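Local coordinates for protein succinylglutamate desuccinylase/aspartoacylase (Ruegeria sp. TM1040, PDB 3NA6) that probably hydrolyses the amide bond of an N-acylated amino acid, in the manner of succinylglutamate desuccinylases and aspartoacylases, at residues 25-30 and 120-125; 35-40 and 92-97; 180-185 and 249-254. All blocks are in the same frame, centred on the assembly; numbering follows the deposited sequence. Where two conformers were deposited one is given.

Interaction 1. Residues 25-30 and 120-125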
loop_
_atom_site.group_PDB
_atom_site.type_symbol
_atom_site.label_atom_id
_atom_site.label_comp_id
_atom_site.label_asym_id
_atom_site.label_seq_id
_atom_site.Cartn_x
_atom_site.Cartn_y
_atom_site.Cartn_z
ATOM N N LEU A 25 11.949 -8.175 -23.120
ATOM C CA LEU A 25 11.136 -9.247 -22.553
ATOM C C LEU A 25 9.717 -8.733 -22.522
ATOM O O LEU A 25 9.417 -7.823 -21.752
ATOM C CB LEU A 25 11.655 -9.550 -21.148
ATOM C CG LEU A 25 10.888 -10.434 -20.182
ATOM C CD1 LEU A 25 10.511 -11.700 -20.879
ATOM C CD2 LEU A 25 11.815 -10.649 -18.976
ATOM N N PRO A 26 8.839 -9.284 -23.361
ATOM C CA PRO A 26 7.455 -8.859 -23.289
ATOM C C PRO A 26 6.857 -9.015 -21.904
ATOM O O PRO A 26 7.043 -10.020 -21.266
ATOM C CB PRO A 26 6.749 -9.770 -24.293
ATOM C CG PRO A 26 7.824 -10.221 -25.233
ATOM C CD PRO A 26 9.035 -10.355 -24.351
ATOM N N TYR A 27 6.125 -8.008 -21.453
ATOM C CA TYR A 27 5.538 -7.998 -20.099
ATOM C C TYR A 27 4.238 -7.191 -20.145
ATOM O O TYR A 27 4.248 -5.954 -20.093
ATOM C CB TYR A 27 6.553 -7.443 -19.080
ATOM C CG TYR A 27 6.018 -7.183 -17.690
ATOM C CD1 TYR A 27 5.136 -8.068 -17.085
ATOM C CD2 TYR A 27 6.428 -6.058 -16.970
ATOM C CE1 TYR A 27 4.628 -7.818 -15.827
ATOM C CE2 TYR A 27 5.929 -5.796 -15.702
ATOM C CZ TYR A 27 5.019 -6.680 -15.140
ATOM O OH TYR A 27 4.506 -6.436 -13.886
ATOM N N SER A 28 3.131 -7.912 -20.327
ATOM C CA SER A 28 1.819 -7.312 -20.367
ATOM C C SER A 28 1.260 -7.183 -18.944
ATOM O O SER A 28 1.245 -8.147 -18.213
ATOM C CB SER A 28 0.913 -8.186 -21.208
ATOM O OG SER A 28 -0.387 -7.659 -21.196
ATOM N N ARG A 29 0.805 -6.008 -18.544
ATOM C CA ARG A 29 0.253 -5.837 -17.191
ATOM C C ARG A 29 -0.694 -4.644 -17.144
ATOM O O ARG A 29 -0.855 -3.978 -18.169
ATOM C CB ARG A 29 1.365 -5.720 -16.148
ATOM C CG ARG A 29 2.164 -4.395 -16.164
ATOM C CD ARG A 29 3.202 -4.318 -17.264
ATOM N NE ARG A 29 4.007 -3.098 -17.123
ATOM C CZ ARG A 29 4.973 -2.717 -17.949
ATOM N NH1 ARG A 29 5.306 -3.439 -18.996
ATOM N NH2 ARG A 29 5.618 -1.597 -17.713
ATOM N N ASP A 30 -1.329 -4.383 -15.986
ATOM C CA ASP A 30 -2.403 -3.376 -15.911
ATOM C C ASP A 30 -1.952 -2.022 -16.478
ATOM O O ASP A 30 -2.701 -1.399 -17.204
ATOM C CB ASP A 30 -2.862 -3.144 -14.473
ATOM C CG ASP A 30 -3.643 -4.325 -13.881
ATOM O OD1 ASP A 30 -4.072 -5.235 -14.608
ATOM O OD2 ASP A 30 -3.818 -4.318 -12.653
ATOM N N GLY A 120 7.149 -18.828 -17.723
ATOM C CA GLY A 120 6.882 -18.559 -16.312
ATOM C C GLY A 120 6.794 -17.082 -15.994
ATOM O O GLY A 120 6.441 -16.275 -16.849
ATOM N N THR A 121 7.169 -16.733 -14.767
ATOM C CA THR A 121 7.234 -15.346 -14.320
ATOM C C THR A 121 8.356 -14.605 -15.052
ATOM O O THR A 121 9.177 -15.223 -15.703
ATOM C CB THR A 121 7.466 -15.265 -12.781
ATOM O OG1 THR A 121 8.768 -15.785 -12.438
ATOM C CG2 THR A 121 6.368 -16.020 -12.050
ATOM N N VAL A 122 8.353 -13.275 -14.984
ATOM C CA VAL A 122 9.427 -12.478 -15.586
ATOM C C VAL A 122 10.813 -13.014 -15.151
ATOM O O VAL A 122 11.693 -13.246 -15.983
ATOM C CB VAL A 122 9.262 -10.976 -15.293
ATOM C CG1 VAL A 122 10.513 -10.241 -15.674
ATOM C CG2 VAL A 122 8.033 -10.426 -16.106
ATOM N N THR A 123 10.992 -13.228 -13.855
ATOM C CA THR A 123 12.288 -13.685 -13.325
ATOM C C THR A 123 12.686 -15.043 -13.915
ATOM O O THR A 123 13.836 -15.281 -14.245
ATOM C CB THR A 123 12.255 -13.708 -11.778
ATOM O OG1 THR A 123 12.013 -12.363 -11.285
ATOM C CG2 THR A 123 13.597 -14.211 -11.192
ATOM N N GLN A 124 11.714 -15.935 -14.054
ATOM C CA GLN A 124 11.952 -17.243 -14.636
ATOM C C GLN A 124 12.308 -17.168 -16.114
ATOM O O GLN A 124 13.112 -17.963 -16.581
ATOM C CB GLN A 124 10.732 -18.142 -14.460
ATOM C CG GLN A 124 10.463 -18.475 -13.035
ATOM C CD GLN A 124 9.299 -19.380 -12.874
ATOM O OE1 GLN A 124 8.202 -19.131 -13.391
ATOM N NE2 GLN A 124 9.531 -20.478 -12.182
ATOM N N LYS A 125 11.663 -16.261 -16.841
ATOM C CA LYS A 125 11.950 -16.009 -18.274
ATOM C C LYS A 125 13.368 -15.427 -18.483
ATOM O O LYS A 125 14.083 -15.846 -19.397
ATOM C CB LYS A 125 10.893 -15.083 -18.888
ATOM C CG LYS A 125 9.480 -15.747 -19.028
ATOM C CD LYS A 125 8.430 -14.690 -19.301
ATOM C CE LYS A 125 7.248 -15.180 -20.070
ATOM N NZ LYS A 125 6.175 -14.144 -20.050
HETATM O O HOH W 1 7.188 -12.698 -22.102
HETATM O O HOH W 2 5.979 -11.731 -19.104
#
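The capped first turn of helix 122-134 packs against segment 25-30, at and around the end of strand 17-26, where Leu25 and Tyr27 meet Val122 and Lys125. Leu25 turns its CG anti to the backbone N (chi1 169°), and its two methyls divide the work: CD2 lies 3.6 Å from Val122 CG1, while CD1 sits 3.9 Å from Lys125 CB and also meets that chain at CD. The other Val122 methyl, CG2, comes obliquely to the Tyr27 ring at 3.9 Å from CD1, the two side chains crossing at about a right angle. An alanine in place of Leu25 would probably open a gap beside Val122 CG1 and leave the aliphatic part of Lys125 without its apolar support. Beyond that part, Lys125 NZ and Pro26 O stand 4.4 Å apart and are joined through two waters, each accepting from NZ and donating to the carbonyl. The helix start is capped by a reciprocal pair: Thr121 N donates to Gln124 OE1 (3.0 Å), on a lone pair in the carbonyl plane, and Gln124 N returns a weak bond to Thr121 OG1 (3.4 Å). This is a capping box at the N terminus of an alpha helix whose first turn rests on the end region of a sheet strand.

Interaction 2. Residues 35-40 and 92-97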
loop_
_atom_site.group_PDB
_atom_site.type_symbol
_atom_site.label_atom_id
_atom_site.label_comp_id
_atom_site.label_asym_id
_atom_site.label_seq_id
_atom_site.Cartn_x
_atom_site.Cartn_y
_atom_site.Cartn_z
ATOM N N GLY A 35 3.454 -3.991 -23.134
ATOM C CA GLY A 35 4.727 -3.488 -22.594
ATOM C C GLY A 35 5.831 -4.530 -22.563
ATOM O O GLY A 35 5.621 -5.681 -22.975
ATOM N N SER A 36 7.000 -4.098 -22.083
ATOM C CA SER A 36 8.219 -4.899 -22.036
ATOM C C SER A 36 9.108 -4.502 -20.854
ATOM O O SER A 36 9.035 -3.385 -20.327
ATOM C CB SER A 36 9.059 -4.720 -23.322
ATOM O OG SER A 36 8.243 -4.580 -24.470
ATOM N N VAL A 37 9.951 -5.430 -20.443
ATOM C CA VAL A 37 11.097 -5.111 -19.604
ATOM C C VAL A 37 12.262 -5.013 -20.571
ATOM O O VAL A 37 12.525 -5.950 -21.276
ATOM C CB VAL A 37 11.352 -6.189 -18.576
ATOM C CG1 VAL A 37 12.613 -5.846 -17.738
ATOM C CG2 VAL A 37 10.144 -6.331 -17.664
HETATM N N MSE A 38 12.913 -3.860 -20.615
HETATM C CA MSE A 38 14.022 -3.594 -21.515
HETATM C C MSE A 38 15.357 -3.737 -20.763
HETATM O O MSE A 38 15.854 -2.786 -20.180
HETATM C CB MSE A 38 13.871 -2.180 -22.106
HETATM C CG MSE A 38 12.559 -1.979 -22.845
HETATM SE SE MSE A 38 12.552 -2.920 -24.570
HETATM C CE MSE A 38 13.366 -1.485 -25.622
ATOM N N ILE A 39 15.941 -4.935 -20.781
ATOM C CA ILE A 39 17.143 -5.191 -19.965
ATOM C C ILE A 39 18.408 -4.667 -20.684
ATOM O O ILE A 39 18.714 -5.145 -21.752
ATOM C CB ILE A 39 17.317 -6.693 -19.705
ATOM C CG1 ILE A 39 16.066 -7.263 -19.057
ATOM C CG2 ILE A 39 18.544 -6.952 -18.809
ATOM C CD1 ILE A 39 16.174 -8.751 -18.758
ATOM N N PRO A 40 19.167 -3.718 -20.090
ATOM C CA PRO A 40 20.314 -3.194 -20.842
ATOM C C PRO A 40 21.359 -4.251 -21.076
ATOM O O PRO A 40 21.593 -5.092 -20.214
ATOM C CB PRO A 40 20.857 -2.096 -19.934
ATOM C CG PRO A 40 19.619 -1.615 -19.236
ATOM C CD PRO A 40 18.953 -2.922 -18.876
ATOM N N ASN A 92 18.968 -8.848 -12.767
ATOM C CA ASN A 92 17.543 -8.790 -12.428
ATOM C C ASN A 92 17.134 -7.341 -12.515
ATOM O O ASN A 92 16.984 -6.642 -11.496
ATOM C CB ASN A 92 17.217 -9.355 -11.054
ATOM C CG ASN A 92 15.730 -9.518 -10.852
ATOM O OD1 ASN A 92 14.929 -8.968 -11.631
ATOM N ND2 ASN A 92 15.341 -10.320 -9.860
ATOM N N TYR A 93 16.934 -6.905 -13.746
ATOM C CA TYR A 93 16.719 -5.510 -14.025
ATOM C C TYR A 93 15.555 -4.918 -13.228
ATOM O O TYR A 93 15.704 -3.867 -12.602
ATOM C CB TYR A 93 16.606 -5.261 -15.526
ATOM C CG TYR A 93 16.407 -3.794 -15.874
ATOM C CD1 TYR A 93 17.333 -2.835 -15.502
ATOM C CD2 TYR A 93 15.274 -3.377 -16.547
ATOM C CE1 TYR A 93 17.148 -1.510 -15.814
ATOM C CE2 TYR A 93 15.071 -2.047 -16.845
ATOM C CZ TYR A 93 16.013 -1.128 -16.483
ATOM O OH TYR A 93 15.796 0.173 -16.795
ATOM N N PRO A 94 14.417 -5.610 -13.189
ATOM C CA PRO A 94 13.320 -5.066 -12.369
ATOM C C PRO A 94 13.676 -4.898 -10.899
ATOM O O PRO A 94 13.318 -3.854 -10.311
ATOM C CB PRO A 94 12.188 -6.077 -12.591
ATOM C CG PRO A 94 12.485 -6.621 -13.979
ATOM C CD PRO A 94 13.973 -6.784 -13.962
ATOM N N ALA A 95 14.425 -5.849 -10.324
ATOM C CA ALA A 95 14.850 -5.733 -8.929
ATOM C C ALA A 95 15.774 -4.519 -8.811
ATOM O O ALA A 95 15.639 -3.706 -7.892
ATOM C CB ALA A 95 15.560 -6.988 -8.422
ATOM N N PHE A 96 16.695 -4.381 -9.752
ATOM C CA PHE A 96 17.590 -3.211 -9.734
ATOM C C PHE A 96 16.812 -1.892 -9.786
ATOM O O PHE A 96 17.074 -0.972 -9.006
ATOM C CB PHE A 96 18.629 -3.270 -10.847
ATOM C CG PHE A 96 19.380 -2.012 -11.001
ATOM C CD1 PHE A 96 20.355 -1.678 -10.092
ATOM C CD2 PHE A 96 19.081 -1.123 -12.020
ATOM C CE1 PHE A 96 21.030 -0.488 -10.192
ATOM C CE2 PHE A 96 19.774 0.066 -12.138
ATOM C CZ PHE A 96 20.751 0.384 -11.210
ATOM N N ARG A 97 15.840 -1.787 -10.671
ATOM C CA ARG A 97 15.066 -0.560 -10.725
ATOM C C ARG A 97 14.320 -0.252 -9.424
ATOM O O ARG A 97 14.094 0.901 -9.144
ATOM C CB ARG A 97 14.085 -0.565 -11.898
ATOM C CG ARG A 97 14.760 -0.403 -13.287
ATOM C CD ARG A 97 15.752 0.832 -13.432
ATOM N NE ARG A 97 15.163 2.175 -13.582
ATOM C CZ ARG A 97 14.386 2.589 -14.596
ATOM N NH1 ARG A 97 14.003 1.772 -15.580
ATOM N NH2 ARG A 97 13.950 3.842 -14.610
#
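Tyr93, with help from Pro94, carries the contact between helix 93-97 and strand 36-40, packing against Val37, Met38, Ile39 and Pro40. The short axes run at 88° to each other and approach to 9.6 Å, so this short helix, N-capped by Asn92 through a weak bond from Ala95 N, lies across strand 36-46 of the mixed sheet. The tight part is the Tyr93 ring. Its CG is anti to the backbone N (chi1 -179°), beside the carbonyl carbon, on a CB that already points toward the strand. Pro40 CD lies over one face, 3.9 Å from the ring centroid and 17° off the normal, a CH-pi contact. Val37 CG1 comes to the ring's edge in its plane, 3.8 Å from Tyr93 CD2, and the same methyl reaches Pro94 CG at 3.8 Å. Met38 O approaches obliquely, 3.5 Å from Tyr93 CE2, while Ile39 CG1 touches the root of the side chain at Tyr93 CB (4.1 Å). The Met38 side chain itself leads away, buried against Phe22 and Lys24 of strand 17-26.

Arg97 marks the looser, solvent-facing side. It lays CG over the ring face opposite Pro40, yet makes no contact with segment 35-40. A weak hydrogen bond of 2.7 Å, bent at the hydrogen, links its NH1 to Tyr93 OH. Asp291 of a third subunit packs against Arg97, Tyr93 and Pro40 here.

Chemically, strand and helix meet mainly through carbon surfaces, with one carbonyl oxygen, Met38 O, beside the ring and no direct hydrogen bond between the segments. The fit therefore depends on shape.

Interaction 3. Residues 180-185 and 249-254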
loop_
_atom_site.group_PDB
_atom_site.type_symbol
_atom_site.label_atom_id
_atom_site.label_comp_id
_atom_site.label_asym_id
_atom_site.label_seq_id
_atom_site.Cartn_x
_atom_site.Cartn_y
_atom_site.Cartn_z
ATOM N N ALA A 180 40.956 -10.293 -4.946
ATOM C CA ALA A 180 40.237 -9.441 -3.991
ATOM C C ALA A 180 41.048 -9.437 -2.698
ATOM O O ALA A 180 41.974 -10.250 -2.528
ATOM C CB ALA A 180 38.801 -9.950 -3.754
ATOM N N PRO A 181 40.746 -8.512 -1.794
ATOM C CA PRO A 181 41.545 -8.486 -0.560
ATOM C C PRO A 181 41.358 -9.746 0.280
ATOM O O PRO A 181 42.220 -10.065 1.084
ATOM C CB PRO A 181 41.017 -7.242 0.179
ATOM C CG PRO A 181 40.498 -6.363 -0.919
ATOM C CD PRO A 181 39.886 -7.326 -1.917
ATOM N N TYR A 182 40.244 -10.451 0.101
ATOM C CA TYR A 182 40.072 -11.782 0.695
ATOM C C TYR A 182 39.758 -12.796 -0.407
ATOM O O TYR A 182 39.173 -12.455 -1.435
ATOM C CB TYR A 182 38.970 -11.825 1.766
ATOM C CG TYR A 182 39.278 -11.046 3.001
ATOM C CD1 TYR A 182 39.129 -9.670 3.016
ATOM C CD2 TYR A 182 39.717 -11.678 4.157
ATOM C CE1 TYR A 182 39.399 -8.940 4.129
ATOM C CE2 TYR A 182 39.988 -10.951 5.287
ATOM C CZ TYR A 182 39.838 -9.580 5.261
ATOM O OH TYR A 182 40.100 -8.833 6.377
ATOM N N SER A 183 40.190 -14.025 -0.170
ATOM C CA SER A 183 40.037 -15.145 -1.099
ATOM C C SER A 183 39.414 -16.308 -0.357
ATOM O O SER A 183 39.803 -16.590 0.782
ATOM C CB SER A 183 41.405 -15.571 -1.630
ATOM O OG SER A 183 41.913 -14.622 -2.534
ATOM N N VAL A 184 38.452 -16.958 -1.007
ATOM C CA VAL A 184 37.743 -18.114 -0.458
ATOM C C VAL A 184 37.561 -19.215 -1.496
ATOM O O VAL A 184 37.337 -18.932 -2.669
ATOM C CB VAL A 184 36.304 -17.774 -0.035
ATOM C CG1 VAL A 184 35.851 -18.783 1.009
ATOM C CG2 VAL A 184 36.180 -16.343 0.458
ATOM N N GLN A 185 37.652 -20.464 -1.054
ATOM C CA GLN A 185 37.172 -21.605 -1.821
ATOM C C GLN A 185 36.270 -22.397 -0.873
ATOM O O GLN A 185 36.728 -22.827 0.198
ATOM C CB GLN A 185 38.325 -22.492 -2.252
ATOM C CG GLN A 185 37.909 -23.609 -3.188
ATOM C CD GLN A 185 39.073 -24.464 -3.615
ATOM O OE1 GLN A 185 39.891 -24.848 -2.794
ATOM N NE2 GLN A 185 39.141 -24.786 -4.909
ATOM N N VAL A 249 44.069 -12.163 1.688
ATOM C CA VAL A 249 43.938 -13.011 2.874
ATOM C C VAL A 249 43.036 -14.184 2.510
ATOM O O VAL A 249 41.899 -13.983 2.079
ATOM C CB VAL A 249 43.372 -12.204 4.100
ATOM C CG1 VAL A 249 42.949 -13.152 5.219
ATOM C CG2 VAL A 249 44.439 -11.184 4.598
ATOM N N THR A 250 43.527 -15.406 2.661
ATOM C CA THR A 250 42.693 -16.581 2.393
ATOM C C THR A 250 41.977 -17.008 3.656
ATOM O O THR A 250 42.609 -17.128 4.732
ATOM C CB THR A 250 43.511 -17.745 1.855
ATOM O OG1 THR A 250 43.940 -17.401 0.544
ATOM C CG2 THR A 250 42.692 -19.036 1.790
ATOM N N LEU A 251 40.660 -17.217 3.524
ATOM C CA LEU A 251 39.820 -17.709 4.617
ATOM C C LEU A 251 39.683 -19.227 4.557
ATOM O O LEU A 251 39.427 -19.772 3.480
ATOM C CB LEU A 251 38.428 -17.097 4.551
ATOM C CG LEU A 251 38.310 -15.579 4.709
ATOM C CD1 LEU A 251 36.864 -15.150 4.533
ATOM C CD2 LEU A 251 38.862 -15.078 6.083
ATOM N N ASP A 252 39.857 -19.908 5.697
ATOM C CA ASP A 252 39.611 -21.358 5.768
ATOM C C ASP A 252 38.191 -21.620 5.378
ATOM O O ASP A 252 37.348 -20.727 5.519
ATOM C CB ASP A 252 39.844 -21.942 7.155
ATOM C CG ASP A 252 41.285 -22.329 7.391
ATOM O OD1 ASP A 252 42.085 -22.307 6.427
ATOM O OD2 ASP A 252 41.617 -22.658 8.552
HETATM N N MSE A 253 37.947 -22.826 4.862
HETATM C CA MSE A 253 36.615 -23.228 4.406
HETATM C C MSE A 253 35.592 -22.691 5.366
HETATM O O MSE A 253 35.362 -23.301 6.409
HETATM C CB MSE A 253 36.461 -24.769 4.332
HETATM C CG MSE A 253 36.250 -25.329 2.915
HETATM SE SE MSE A 253 34.576 -26.361 2.646
HETATM C CE MSE A 253 33.202 -24.962 2.794
ATOM N N PRO A 254 35.000 -21.524 5.050
ATOM C CA PRO A 254 33.844 -21.244 5.880
ATOM C C PRO A 254 32.808 -22.236 5.398
ATOM O O PRO A 254 32.753 -22.540 4.191
ATOM C CB PRO A 254 33.469 -19.785 5.533
ATOM C CG PRO A 254 34.324 -19.400 4.345
ATOM C CD PRO A 254 35.071 -20.634 3.879
HETATM O O HOH W 3 39.430 -20.689 1.054
#
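Pro181, Ser183, Val249 and Leu251 supply the backbone hydrogen bonds that join these segments as a parallel pair. Val249 N donates to Pro181 O at 2.9 Å (173° at the hydrogen), and Ser183 N donates to Val249 O at 2.8 Å. Leu251 N then donates to Ser183 O at 2.9 Å, nearly along the C=O axis. Ser183 thus binds the residues on either side of Thr250, its bridge partner, as a parallel register requires.

Beyond Leu251 N, direct bonding gives way to water: one molecule accepts from Gln185 N (2.8 Å) and donates to Leu251 O (2.6 Å), bridging the two segments as they diverge.

Apolar contacts gather on the side of Tyr182 and Val249, whose side chains lie next to each other and point the same way. Tyr182 CG is anti to the carbonyl carbon (chi1 -67°), which starts the ring off alongside the valine: Tyr182 CE2 lies 3.7 Å from Val249 CG1, and the neighbouring CD2 lies 4.0 Å from Leu251 CD2, both obliquely. Val184 also touches Pro254, but that proline is poorly ordered and the valine has two conformers, so the detail is doubtful.

The other face bears Ser183 and Thr250; Ser183 OG is hydrogen-bonded to Ser248 OG, and Ser183 packs on Met175 of helix 165-178. Strand 156-160 flanks strand 182-186 on its other edge, Pro181 touches helix 219-235, and strand 249-250 ends the mixed sheet within this chain.

From the N terminus, segment 25-30 begins on the end of strand 17-26, and the chain then turns back along strand 36-46. Interaction 2 closes the shorter loop, from 35-40 to 92-97, wholly within the longer one that interaction 1 closes at 120-125. The two touch directly: Leu25 O and Val37 N, on neighbouring strands, and Tyr27 N and Gly35 O, between the adjoining segments, are probable hydrogen bonds. Together they fasten the helices 93-97 and 122-134 to one region of the mixed sheet, and both reach the second subunit. Interaction 3 opens only later, in series, joining 180-185 to 249-254 at the sheet's far end, its centre about 38 Å from that of interaction 1.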